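Laccase (Uncultured bacterium, PDB 4F7K) probably oxidises phenolic substrates and passes their electrons through copper centres to dioxygen, reducing it to water, as multicopper oxidases of the laccase type do. Local coordinates at residues 128-133 / 180-185; 184-189 / 233-238; 202-207 / 220-225; 209-214 / 369-374. All blocks are in the same frame, centred on the assembly; numbering follows the deposited sequence.

In the fold
From the N terminus, interaction 1 closes the loop between residues 128-133 and 180-185, setting strand 131-140 parallel to strand 183-190. Interaction 2 begins where interaction 1 ends, sharing Val184 and Arg185, and closes a second loop by adding strand 232-239 to the same sheet. Nested inside that loop is interaction 3, in which the start of strand 204-211, the next strand over, meets the segment following strand 214-220. Interaction 4 crosses both interactions 2 and 3: the far end of strand 204-211 and its turn reach residues 369-374. Thus three contacts build the middle cupredoxin domain, and the fourth ties it to the last.

Interaction 1: residues 128-133 / 180-185; sequences DVDHDL and RGDRVR
Arg185 and Arg183 lose the most surface here, each laying the aliphatic part of its side chain against residues 128-133. Arg185 has CG anti to the backbone N (chi1 -172°) and runs extended beside Asp132, both side chains pointing the same way; its CD comes within 3.9 Å of Asp132 OD2, and its CB touches Val129 CG2. Their charged ends look elsewhere, Arg185 to Asp234 and Glu123, Asp132 to Arg187. Arg183 crosses Val129 at about a right angle, CG lying 3.8 Å from Val129 CG1, before its guanidinium turns off to Asp238.

His131 brings its ring edge to Asp182, CE1 being 3.1 Å from Asp182 OD2, an oxygen that also accepts from Arg179 N. Asp130 holds the start of the pairing with both its backbone and its side chain: its N donates to Arg183 O at 2.7 Å, and its OD2 accepts from Arg183 N at 2.9 Å, on the anti side of the carboxylate. The same OD2 also pairs with Arg270. An alanine in place of Asp130 would probably leave Arg183 N without its acceptor and Arg270 with one carboxylate fewer.

Beyond Asp130, parallel pairing sets in, with Arg185 N bound to His131 O and Leu133 N to Arg185 O. Strand 183-190 is thereby held between strand 131-140 on one edge and strand 232-239 on the other, within the mixed sheet of the middle domain.

Interaction 2: residues 184-189 / 233-238; sequences VRLRLI and ADIIAD
A single carboxylate oxygen, Asp234 OD2, is gripped by two nitrogens of Arg185 while a second arginine lies over that guanidinium. The site crowns one face of an antiparallel strand pair in the middle cupredoxin-like domain of this multicopper oxidase. Arg185 NH2 reaches Asp234 OD2 at 2.8 Å and NE reaches it at 3.2 Å, a side-on salt bridge in the guanidinium plane, with the carboxylate turned 87° from it. NH2 arrives nearly in line with the C-O bond, whereas NE comes from above the carboxylate plane.

Arg187 NH2 sits 3.3 Å above the centre of the Arg185 guanidinium plane. These like charges are probably tolerated because acids surround them: Glu123 takes Arg185 NH1, Asp132 takes Arg187 NE, and Asp234 lends Arg187 a long, charge-only attraction. Asp234 OD1 is bound by Thr98 and touches Arg187 CG at 3.5 Å, so the aspartate is held at both oxygens.

Backbone bonds run in reciprocal pairs at Val184 with Ala237, Leu186 with Ile235 and Leu188 with Ala233; that from Leu186 N to Ile235 O is nearly straight at 176°. Between them lie the non-hydrogen-bonded pairs, and at one of these Ile236 CG1 packs on Arg185 CG. The face opposite the arginines is apolar, and across it Leu188 CD2 meets Ile235 CD1 at 3.9 Å.

Interaction 3: residues 202-207 / 220-225; sequences EGVEGK and QEFSGL
Lys207 leans along Gln220 and Glu221 for its whole length. Its CB starts 3.3 Å from the carbonyl oxygen Gln220 O, and CG, placed anti to the carbonyl carbon of the lysine, stays near the same oxygen. A bend at chi2 (-76°) puts CD 3.5 Å from Glu221 OE1 while keeping it close to Gln220 O. CE then lies against the carboxylate itself, 3.3 Å from Glu221 OE2, with the two side chains running side by side in the same direction. At the tip, NZ forms a salt bridge with Glu221 OE1 at 2.8 Å, meeting the oxygen on its syn side. A second bond joins Lys207 NZ to Gly206 O at 3.1 Å, the ammonium standing well above that carbonyl plane. The ammonium is thus held between a carboxylate and the peptide just before it, and the glutamate charge is likely to favour its protonated form.

Next to this pair, Phe222 turns its ring edge to Val204 O, which lies in the ring plane beside CZ; Val204 CG2 touches Phe222 CZ at 4.1 Å, and Phe222 CE2 is 3.4 Å from Gly206 O. The ring also packs on Ile235 of the adjoining strand 232-239.

Phe222 opens a type II beta turn closed by a bond from Leu225 N to Phe222 O, with Gly224 at the position where positive phi favours glycine. After the antiparallel hairpin of strands 204-211 and 214-220, this turn leads to strand 226-227 in another sheet, a sheet-to-sheet connection of the kind found in cupredoxin-like beta sandwiches.

Interaction 4: residues 209-214 / 369-374; sequences VALDGM and LGALRD
Asp212 and Arg373 join two domains at a type I' beta turn, Leu211 to Met214, which links the strands of a hairpin in the middle cupredoxin-like domain and abuts the edge strand 369-373 of the last one. This is the tight, buried part. Arg373 NH1 donates to Asp212 OD1 at 2.9 Å, approaching from above the carboxylate plane but lying with the oxygen in the guanidinium plane. Leu211 CB covers one face of that guanidinium, 4.0 Å above it and offset toward the rim. An alanine in place of Arg373 would probably leave Asp212 OD1 with the Arg232 backbone but no charged mate from this strand, and uncover that flank of Leu211. Asp374 extends the polar cluster, its OD2 pairing with Arg232, while the carbonyl of Asp212 accepts from His359.

Toward the partly exposed residues Ala371 and Leu372 the packing is sparser. Leu211 CD1 only grazes Ala371 CB at 4.3 Å, and Met214 CG meets Leu372 CD2 at 4.0 Å, the two side chains crossing obliquely. Between the backbones a water takes up the separation, 2.7 Å from Met214 O and 2.8 Å from Leu372 O.

Interaction 1: residues 128-133 / 180-185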
loop_
_atom_site.group_PDB
_atom_site.type_symbol
_atom_site.label_atom_id
_atom_site.label_comp_id
_atom_site.label_asym_id
_atom_site.label_seq_id
_atom_site.Cartn_x
_atom_site.Cartn_y
_atom_site.Cartn_z
ATOM N N ASP A 128 -18.458 11.703 -6.804
ATOM C CA ASP A 128 -19.680 11.711 -6.026
ATOM C C ASP A 128 -19.894 10.346 -5.371
ATOM O O ASP A 128 -20.323 9.391 -6.024
ATOM C CB ASP A 128 -20.868 12.086 -6.937
ATOM C CG ASP A 128 -22.215 11.824 -6.286
ATOM O OD1 ASP A 128 -22.324 11.991 -5.046
ATOM O OD2 ASP A 128 -23.159 11.445 -7.016
ATOM N N VAL A 129 -19.593 10.245 -4.084
ATOM C CA VAL A 129 -19.870 9.006 -3.379
ATOM C C VAL A 129 -20.489 9.342 -2.058
ATOM O O VAL A 129 -20.295 10.448 -1.545
ATOM C CB VAL A 129 -18.599 8.097 -3.201
ATOM C CG1 VAL A 129 -18.061 7.641 -4.548
ATOM C CG2 VAL A 129 -17.503 8.812 -2.420
ATOM N N ASP A 130 -21.236 8.386 -1.512
ATOM C CA ASP A 130 -21.817 8.523 -0.168
ATOM C C ASP A 130 -20.851 8.204 0.978
ATOM O O ASP A 130 -20.912 8.834 2.021
ATOM C CB ASP A 130 -23.086 7.678 -0.042
ATOM C CG ASP A 130 -24.142 8.095 -1.021
ATOM O OD1 ASP A 130 -24.458 9.308 -1.063
ATOM O OD2 ASP A 130 -24.654 7.219 -1.746
ATOM N N HIS A 131 -19.973 7.225 0.788
ATOM C CA HIS A 131 -18.990 6.857 1.819
ATOM C C HIS A 131 -17.666 6.520 1.174
ATOM O O HIS A 131 -17.614 5.871 0.128
ATOM C CB HIS A 131 -19.455 5.656 2.638
ATOM C CG HIS A 131 -20.731 5.881 3.384
ATOM N ND1 HIS A 131 -21.963 5.529 2.875
ATOM C CD2 HIS A 131 -20.967 6.433 4.597
ATOM C CE1 HIS A 131 -22.902 5.840 3.749
ATOM N NE2 HIS A 131 -22.326 6.398 4.800
ATOM N N ASP A 132 -16.601 6.966 1.822
ATOM C CA ASP A 132 -15.251 6.782 1.365
ATOM C C ASP A 132 -14.534 6.005 2.466
ATOM O O ASP A 132 -14.152 6.579 3.485
ATOM C CB ASP A 132 -14.622 8.162 1.122
ATOM C CG ASP A 132 -13.202 8.090 0.566
ATOM O OD1 ASP A 132 -12.503 7.035 0.711
ATOM O OD2 ASP A 132 -12.774 9.125 -0.007
ATOM N N LEU A 133 -14.357 4.698 2.238
ATOM C CA LEU A 133 -13.824 3.773 3.253
ATOM C C LEU A 133 -12.470 3.208 2.846
ATOM O O LEU A 133 -12.212 2.984 1.658
ATOM C CB LEU A 133 -14.802 2.613 3.524
ATOM C CG LEU A 133 -16.265 3.049 3.722
ATOM C CD1 LEU A 133 -17.273 1.896 3.594
ATOM C CD2 LEU A 133 -16.474 3.833 5.034
ATOM N N ARG A 180 -28.283 0.329 1.506
ATOM C CA ARG A 180 -28.496 -0.276 0.194
ATOM C C ARG A 180 -28.845 0.839 -0.795
ATOM O O ARG A 180 -29.759 1.629 -0.548
ATOM C CB ARG A 180 -29.632 -1.295 0.292
ATOM C CG ARG A 180 -29.950 -2.064 -0.980
ATOM C CD ARG A 180 -31.329 -2.702 -0.864
ATOM N NE ARG A 180 -32.393 -1.729 -1.119
ATOM C CZ ARG A 180 -33.670 -1.884 -0.771
ATOM N NH1 ARG A 180 -34.074 -2.975 -0.133
ATOM N NH2 ARG A 180 -34.547 -0.934 -1.057
ATOM N N GLY A 181 -28.109 0.918 -1.898
ATOM C CA GLY A 181 -28.252 2.040 -2.823
ATOM C C GLY A 181 -27.218 3.146 -2.633
ATOM O O GLY A 181 -27.124 4.049 -3.455
ATOM N N ASP A 182 -26.437 3.097 -1.554
ATOM C CA ASP A 182 -25.305 4.023 -1.406
ATOM C C ASP A 182 -24.243 3.766 -2.454
ATOM O O ASP A 182 -24.056 2.628 -2.892
ATOM C CB ASP A 182 -24.655 3.926 -0.025
ATOM C CG ASP A 182 -25.420 4.690 1.037
ATOM O OD1 ASP A 182 -26.278 5.524 0.674
ATOM O OD2 ASP A 182 -25.171 4.441 2.240
ATOM N N ARG A 183 -23.566 4.825 -2.876
ATOM C CA ARG A 183 -22.384 4.678 -3.707
ATOM C C ARG A 183 -21.161 4.760 -2.819
ATOM O O ARG A 183 -20.938 5.783 -2.180
ATOM C CB ARG A 183 -22.305 5.773 -4.766
ATOM C CG ARG A 183 -21.049 5.632 -5.627
ATOM C CD ARG A 183 -21.223 6.252 -6.978
ATOM N NE ARG A 183 -21.975 5.391 -7.875
ATOM C CZ ARG A 183 -22.193 5.663 -9.154
ATOM N NH1 ARG A 183 -21.719 6.779 -9.690
ATOM N NH2 ARG A 183 -22.884 4.815 -9.893
ATOM N N VAL A 184 -20.366 3.693 -2.782
ATOM C CA VAL A 184 -19.170 3.696 -1.932
ATOM C C VAL A 184 -17.876 3.726 -2.712
ATOM O O VAL A 184 -17.745 3.049 -3.723
ATOM C CB VAL A 184 -19.142 2.506 -0.932
ATOM C CG1 VAL A 184 -20.358 2.544 -0.033
ATOM C CG2 VAL A 184 -19.016 1.153 -1.665
ATOM N N ARG A 185 -16.921 4.516 -2.228
ATOM C CA ARG A 185 -15.522 4.401 -2.630
ATOM C C ARG A 185 -14.785 3.495 -1.624
ATOM O O ARG A 185 -14.813 3.750 -0.433
ATOM C CB ARG A 185 -14.866 5.784 -2.719
ATOM C CG ARG A 185 -13.458 5.762 -3.312
ATOM C CD ARG A 185 -12.885 7.157 -3.422
ATOM N NE ARG A 185 -11.572 7.160 -4.081
ATOM C CZ ARG A 185 -11.013 8.240 -4.650
ATOM N NH1 ARG A 185 -11.647 9.404 -4.616
ATOM N NH2 ARG A 185 -9.809 8.166 -5.228
#

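Interaction 2: residues 184-189 / 233-238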
loop_
_atom_site.group_PDB
_atom_site.type_symbol
_atom_site.label_atom_id
_atom_site.label_comp_id
_atom_site.label_asym_id
_atom_site.label_seq_id
_atom_site.Cartn_x
_atom_site.Cartn_y
_atom_site.Cartn_z
ATOM N N VAL A 184 -20.366 3.693 -2.782
ATOM C CA VAL A 184 -19.170 3.696 -1.932
ATOM C C VAL A 184 -17.876 3.726 -2.712
ATOM O O VAL A 184 -17.745 3.049 -3.723
ATOM C CB VAL A 184 -19.142 2.506 -0.932
ATOM C CG1 VAL A 184 -20.358 2.544 -0.033
ATOM C CG2 VAL A 184 -19.016 1.153 -1.665
ATOM N N ARG A 185 -16.921 4.516 -2.228
ATOM C CA ARG A 185 -15.522 4.401 -2.630
ATOM C C ARG A 185 -14.785 3.495 -1.624
ATOM O O ARG A 185 -14.813 3.750 -0.433
ATOM C CB ARG A 185 -14.866 5.784 -2.719
ATOM C CG ARG A 185 -13.458 5.762 -3.312
ATOM C CD ARG A 185 -12.885 7.157 -3.422
ATOM N NE ARG A 185 -11.572 7.160 -4.081
ATOM C CZ ARG A 185 -11.013 8.240 -4.650
ATOM N NH1 ARG A 185 -11.647 9.404 -4.616
ATOM N NH2 ARG A 185 -9.809 8.166 -5.228
ATOM N N LEU A 186 -14.195 2.414 -2.131
ATOM C CA LEU A 186 -13.483 1.441 -1.349
ATOM C C LEU A 186 -11.995 1.446 -1.739
ATOM O O LEU A 186 -11.643 1.056 -2.856
ATOM C CB LEU A 186 -14.104 0.038 -1.557
ATOM C CG LEU A 186 -15.592 -0.123 -1.190
ATOM C CD1 LEU A 186 -16.115 -1.444 -1.676
ATOM C CD2 LEU A 186 -15.826 -0.004 0.310
ATOM N N ARG A 187 -11.161 1.911 -0.807
ATOM C CA ARG A 187 -9.698 2.032 -0.951
ATOM C C ARG A 187 -8.972 0.838 -0.341
ATOM O O ARG A 187 -8.747 0.784 0.885
ATOM C CB ARG A 187 -9.222 3.338 -0.305
ATOM C CG ARG A 187 -9.859 4.613 -0.954
ATOM C CD ARG A 187 -9.355 5.818 -0.230
ATOM N NE ARG A 187 -10.063 7.057 -0.544
ATOM C CZ ARG A 187 -9.555 8.056 -1.280
ATOM N NH1 ARG A 187 -8.348 7.942 -1.831
ATOM N NH2 ARG A 187 -10.272 9.168 -1.477
ATOM N N LEU A 188 -8.636 -0.127 -1.201
ATOM C CA LEU A 188 -8.125 -1.392 -0.737
ATOM C C LEU A 188 -6.634 -1.280 -0.677
ATOM O O LEU A 188 -5.994 -0.826 -1.624
ATOM C CB LEU A 188 -8.492 -2.554 -1.683
ATOM C CG LEU A 188 -9.878 -3.210 -1.608
ATOM C CD1 LEU A 188 -11.049 -2.245 -1.647
ATOM C CD2 LEU A 188 -9.998 -4.240 -2.754
ATOM N N ILE A 189 -6.085 -1.719 0.441
ATOM C CA ILE A 189 -4.667 -1.704 0.602
ATOM C C ILE A 189 -4.233 -3.033 1.176
ATOM O O ILE A 189 -4.734 -3.419 2.247
ATOM C CB ILE A 189 -4.198 -0.599 1.572
ATOM C CG1 ILE A 189 -4.796 0.761 1.184
ATOM C CG2 ILE A 189 -2.676 -0.575 1.585
ATOM C CD1 ILE A 189 -4.525 1.912 2.195
ATOM N N ALA A 233 -5.798 -0.832 -4.584
ATOM C CA ALA A 233 -6.736 -0.635 -5.666
ATOM C C ALA A 233 -7.896 0.186 -5.135
ATOM O O ALA A 233 -8.385 -0.094 -4.054
ATOM C CB ALA A 233 -7.221 -1.939 -6.255
ATOM N N ASP A 234 -8.307 1.208 -5.888
ATOM C CA ASP A 234 -9.523 1.966 -5.563
ATOM C C ASP A 234 -10.735 1.391 -6.317
ATOM O O ASP A 234 -10.675 1.140 -7.503
ATOM C CB ASP A 234 -9.364 3.462 -5.926
ATOM C CG ASP A 234 -8.776 4.296 -4.795
ATOM O OD1 ASP A 234 -8.134 3.736 -3.863
ATOM O OD2 ASP A 234 -8.967 5.534 -4.816
ATOM N N ILE A 235 -11.842 1.212 -5.619
ATOM C CA ILE A 235 -13.053 0.702 -6.219
ATOM C C ILE A 235 -14.203 1.665 -5.953
ATOM O O ILE A 235 -14.431 2.096 -4.823
ATOM C CB ILE A 235 -13.387 -0.711 -5.714
ATOM C CG1 ILE A 235 -12.486 -1.728 -6.436
ATOM C CG2 ILE A 235 -14.867 -1.053 -5.928
ATOM C CD1 ILE A 235 -12.167 -2.931 -5.677
ATOM N N ILE A 236 -14.919 2.036 -7.017
ATOM C CA ILE A 236 -16.165 2.701 -6.774
ATOM C C ILE A 236 -17.265 1.745 -7.197
ATOM O O ILE A 236 -17.214 1.158 -8.272
ATOM C CB ILE A 236 -16.227 4.069 -7.478
ATOM C CG1 ILE A 236 -15.237 5.023 -6.786
ATOM C CG2 ILE A 236 -17.643 4.609 -7.454
ATOM C CD1 ILE A 236 -14.846 6.241 -7.667
ATOM N N ALA A 237 -18.257 1.591 -6.336
ATOM C CA ALA A 237 -19.319 0.658 -6.587
ATOM C C ALA A 237 -20.567 1.089 -5.845
ATOM O O ALA A 237 -20.506 1.903 -4.914
ATOM C CB ALA A 237 -18.895 -0.755 -6.174
ATOM N N ASP A 238 -21.702 0.558 -6.296
ATOM C CA ASP A 238 -22.989 0.810 -5.681
ATOM C C ASP A 238 -23.343 -0.393 -4.830
ATOM O O ASP A 238 -23.079 -1.546 -5.219
ATOM C CB ASP A 238 -24.060 1.006 -6.761
ATOM C CG ASP A 238 -23.816 2.251 -7.625
ATOM O OD1 ASP A 238 -23.605 3.353 -7.071
ATOM O OD2 ASP A 238 -23.849 2.122 -8.872
#

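Interaction 3: residues 202-207 / 220-225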
loop_
_atom_site.group_PDB
_atom_site.type_symbol
_atom_site.label_atom_id
_atom_site.label_comp_id
_atom_site.label_asym_id
_atom_site.label_seq_id
_atom_site.Cartn_x
_atom_site.Cartn_y
_atom_site.Cartn_z
ATOM N N GLU A 202 -18.080 -8.775 -2.597
ATOM C CA GLU A 202 -19.485 -9.215 -2.666
ATOM C C GLU A 202 -20.447 -8.138 -2.198
ATOM O O GLU A 202 -20.081 -7.301 -1.378
ATOM C CB GLU A 202 -19.682 -10.499 -1.874
ATOM C CG GLU A 202 -18.928 -11.670 -2.499
ATOM C CD GLU A 202 -19.137 -12.964 -1.777
ATOM O OE1 GLU A 202 -19.933 -13.012 -0.811
ATOM O OE2 GLU A 202 -18.492 -13.946 -2.186
ATOM N N GLY A 203 -21.662 -8.143 -2.764
ATOM C CA GLY A 203 -22.732 -7.208 -2.372
ATOM C C GLY A 203 -22.660 -5.827 -2.991
ATOM O O GLY A 203 -23.433 -4.949 -2.639
ATOM N N VAL A 204 -21.723 -5.626 -3.908
ATOM C CA VAL A 204 -21.582 -4.338 -4.562
ATOM C C VAL A 204 -21.346 -4.540 -6.040
ATOM O O VAL A 204 -20.915 -5.615 -6.467
ATOM C CB VAL A 204 -20.403 -3.468 -4.013
ATOM C CG1 VAL A 204 -20.634 -3.076 -2.573
ATOM C CG2 VAL A 204 -19.074 -4.177 -4.202
ATOM N N GLU A 205 -21.597 -3.478 -6.801
ATOM C CA GLU A 205 -21.378 -3.479 -8.241
ATOM C C GLU A 205 -20.739 -2.169 -8.687
ATOM O O GLU A 205 -21.234 -1.076 -8.380
ATOM C CB GLU A 205 -22.702 -3.693 -8.993
ATOM C CG GLU A 205 -22.534 -4.212 -10.413
ATOM C CD GLU A 205 -23.838 -4.694 -11.020
ATOM O OE1 GLU A 205 -24.834 -3.937 -10.989
ATOM O OE2 GLU A 205 -23.862 -5.831 -11.538
ATOM N N GLY A 206 -19.647 -2.292 -9.427
ATOM C CA GLY A 206 -18.923 -1.134 -9.915
ATOM C C GLY A 206 -17.595 -1.570 -10.475
ATOM O O GLY A 206 -17.499 -2.658 -11.057
ATOM N N LYS A 207 -16.563 -0.747 -10.267
ATOM C CA LYS A 207 -15.315 -0.879 -11.019
ATOM C C LYS A 207 -14.071 -0.418 -10.283
ATOM O O LYS A 207 -14.107 0.562 -9.533
ATOM C CB LYS A 207 -15.392 -0.068 -12.324
ATOM C CG LYS A 207 -16.596 -0.322 -13.208
ATOM C CD LYS A 207 -16.515 -1.638 -13.980
ATOM C CE LYS A 207 -17.872 -1.904 -14.699
ATOM N NZ LYS A 207 -18.771 -2.777 -13.845
ATOM N N GLN A 220 -12.360 -0.749 -14.642
ATOM C CA GLN A 220 -12.347 -2.172 -15.009
ATOM C C GLN A 220 -13.128 -2.973 -14.007
ATOM O O GLN A 220 -13.242 -2.570 -12.844
ATOM C CB GLN A 220 -10.903 -2.702 -15.067
ATOM C CG GLN A 220 -9.964 -1.775 -15.839
ATOM C CD GLN A 220 -8.503 -2.191 -15.825
ATOM O OE1 GLN A 220 -7.951 -2.626 -14.795
ATOM N NE2 GLN A 220 -7.849 -2.028 -16.985
ATOM N N GLU A 221 -13.653 -4.110 -14.455
ATOM C CA GLU A 221 -14.284 -5.082 -13.560
ATOM C C GLU A 221 -13.306 -5.425 -12.439
ATOM O O GLU A 221 -12.083 -5.406 -12.632
ATOM C CB GLU A 221 -14.706 -6.350 -14.320
ATOM C CG GLU A 221 -15.437 -6.113 -15.657
ATOM C CD GLU A 221 -16.599 -5.111 -15.567
ATOM O OE1 GLU A 221 -17.288 -5.049 -14.513
ATOM O OE2 GLU A 221 -16.827 -4.383 -16.572
ATOM N N PHE A 222 -13.839 -5.708 -11.254
ATOM C CA PHE A 222 -12.971 -5.979 -10.109
ATOM C C PHE A 222 -12.813 -7.489 -9.880
ATOM O O PHE A 222 -11.990 -7.921 -9.090
ATOM C CB PHE A 222 -13.400 -5.215 -8.856
ATOM C CG PHE A 222 -14.860 -5.342 -8.510
ATOM C CD1 PHE A 222 -15.415 -6.576 -8.165
ATOM C CD2 PHE A 222 -15.670 -4.213 -8.484
ATOM C CE1 PHE A 222 -16.758 -6.687 -7.814
ATOM C CE2 PHE A 222 -17.011 -4.305 -8.127
ATOM C CZ PHE A 222 -17.558 -5.550 -7.797
ATOM N N SER A 223 -13.598 -8.277 -10.604
ATOM C CA SER A 223 -13.443 -9.723 -10.631
ATOM C C SER A 223 -12.001 -10.144 -10.950
ATOM O O SER A 223 -11.337 -9.539 -11.792
ATOM C CB SER A 223 -14.396 -10.321 -11.664
ATOM O OG SER A 223 -14.296 -11.728 -11.649
ATOM N N GLY A 224 -11.527 -11.185 -10.262
ATOM C CA GLY A 224 -10.140 -11.620 -10.367
ATOM C C GLY A 224 -9.099 -10.691 -9.743
ATOM O O GLY A 224 -7.917 -10.945 -9.883
ATOM N N LEU A 225 -9.518 -9.627 -9.045
ATOM C CA LEU A 225 -8.557 -8.692 -8.410
ATOM C C LEU A 225 -7.550 -9.392 -7.497
ATOM O O LEU A 225 -7.936 -10.168 -6.616
ATOM C CB LEU A 225 -9.255 -7.585 -7.608
ATOM C CG LEU A 225 -8.374 -6.509 -6.940
ATOM C CD1 LEU A 225 -7.671 -5.593 -7.951
ATOM C CD2 LEU A 225 -9.252 -5.671 -5.996
#

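Interaction 4: residues 209-214 / 369-374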
loop_
_atom_site.group_PDB
_atom_site.type_symbol
_atom_site.label_atom_id
_atom_site.label_comp_id
_atom_site.label_asym_id
_atom_site.label_seq_id
_atom_site.Cartn_x
_atom_site.Cartn_y
_atom_site.Cartn_z
ATOM N N VAL A 209 -11.136 1.790 -10.238
ATOM C CA VAL A 209 -10.861 3.082 -10.851
ATOM C C VAL A 209 -9.424 3.593 -10.683
ATOM O O VAL A 209 -9.032 4.536 -11.380
ATOM C CB VAL A 209 -11.859 4.162 -10.378
ATOM C CG1 VAL A 209 -13.277 3.768 -10.781
ATOM C CG2 VAL A 209 -11.735 4.364 -8.824
ATOM N N ALA A 210 -8.655 2.995 -9.773
ATOM C CA ALA A 210 -7.223 3.318 -9.626
ATOM C C ALA A 210 -6.392 2.140 -9.114
ATOM O O ALA A 210 -6.910 1.251 -8.438
ATOM C CB ALA A 210 -7.028 4.539 -8.693
ATOM N N LEU A 211 -5.107 2.136 -9.456
ATOM C CA LEU A 211 -4.162 1.201 -8.835
ATOM C C LEU A 211 -2.945 1.959 -8.309
ATOM O O LEU A 211 -2.395 2.835 -9.009
ATOM C CB LEU A 211 -3.738 0.085 -9.790
ATOM C CG LEU A 211 -4.862 -0.709 -10.473
ATOM C CD1 LEU A 211 -4.349 -1.429 -11.721
ATOM C CD2 LEU A 211 -5.518 -1.695 -9.511
ATOM N N ASP A 212 -2.533 1.617 -7.081
ATOM C CA ASP A 212 -1.369 2.254 -6.465
ATOM C C ASP A 212 -1.441 3.797 -6.489
ATOM O O ASP A 212 -0.455 4.492 -6.746
ATOM C CB ASP A 212 -0.083 1.736 -7.089
ATOM C CG ASP A 212 0.141 0.237 -6.819
ATOM O OD1 ASP A 212 -0.675 -0.382 -6.109
ATOM O OD2 ASP A 212 1.141 -0.314 -7.314
ATOM N N GLY A 213 -2.620 4.328 -6.216
ATOM C CA GLY A 213 -2.780 5.781 -6.177
ATOM C C GLY A 213 -2.891 6.419 -7.547
ATOM O O GLY A 213 -3.048 7.626 -7.637
ATOM N N MET A 214 -2.839 5.619 -8.610
ATOM C CA MET A 214 -2.867 6.146 -9.994
ATOM C C MET A 214 -4.109 5.732 -10.760
ATOM O O MET A 214 -4.277 4.549 -11.058
ATOM C CB MET A 214 -1.622 5.746 -10.798
ATOM C CG MET A 214 -0.341 6.304 -10.247
ATOM S SD MET A 214 -0.241 8.086 -10.446
ATOM C CE MET A 214 0.962 8.458 -9.173
ATOM N N LEU A 369 3.088 -1.301 -22.617
ATOM C CA LEU A 369 2.726 -0.787 -21.302
ATOM C C LEU A 369 1.395 -1.315 -20.727
ATOM O O LEU A 369 0.371 -1.314 -21.398
ATOM C CB LEU A 369 2.717 0.744 -21.386
ATOM C CG LEU A 369 4.033 1.529 -21.232
ATOM C CD1 LEU A 369 5.305 0.712 -21.443
ATOM C CD2 LEU A 369 4.039 2.780 -22.094
ATOM N N GLY A 370 1.428 -1.783 -19.479
ATOM C CA GLY A 370 0.222 -2.184 -18.761
ATOM C C GLY A 370 0.013 -1.284 -17.548
ATOM O O GLY A 370 0.037 -0.043 -17.667
ATOM N N ALA A 371 -0.179 -1.906 -16.388
ATOM C CA ALA A 371 -0.425 -1.180 -15.136
ATOM C C ALA A 371 0.745 -0.296 -14.756
ATOM O O ALA A 371 1.910 -0.675 -14.891
ATOM C CB ALA A 371 -0.740 -2.164 -13.976
ATOM N N LEU A 372 0.405 0.908 -14.333
ATOM C CA LEU A 372 1.340 1.838 -13.771
ATOM C C LEU A 372 1.175 1.670 -12.274
ATOM O O LEU A 372 0.073 1.813 -11.732
ATOM C CB LEU A 372 1.012 3.264 -14.220
ATOM C CG LEU A 372 1.829 4.375 -13.568
ATOM C CD1 LEU A 372 3.250 4.374 -14.054
ATOM C CD2 LEU A 372 1.211 5.729 -13.873
ATOM N N ARG A 373 2.281 1.334 -11.622
ATOM C CA ARG A 373 2.300 0.841 -10.252
ATOM C C ARG A 373 3.434 1.530 -9.511
ATOM O O ARG A 373 4.282 2.145 -10.137
ATOM C CB ARG A 373 2.617 -0.671 -10.271
ATOM C CG ARG A 373 1.475 -1.619 -10.680
ATOM C CD ARG A 373 0.675 -1.985 -9.397
ATOM N NE ARG A 373 -0.339 -2.977 -9.675
ATOM C CZ ARG A 373 -1.386 -3.250 -8.915
ATOM N NH1 ARG A 373 -1.618 -2.605 -7.759
ATOM N NH2 ARG A 373 -2.216 -4.199 -9.346
ATOM N N ASP A 374 3.478 1.407 -8.184
ATOM C CA ASP A 374 4.698 1.750 -7.481
ATOM C C ASP A 374 5.285 0.493 -6.798
ATOM O O ASP A 374 6.408 0.535 -6.278
ATOM C CB ASP A 374 4.512 2.962 -6.524
ATOM C CG ASP A 374 3.445 2.736 -5.455
ATOM O OD1 ASP A 374 3.426 1.625 -4.845
ATOM O OD2 ASP A 374 2.625 3.682 -5.210
HETATM O O HOH W 1 -2.530 2.806 -12.096
#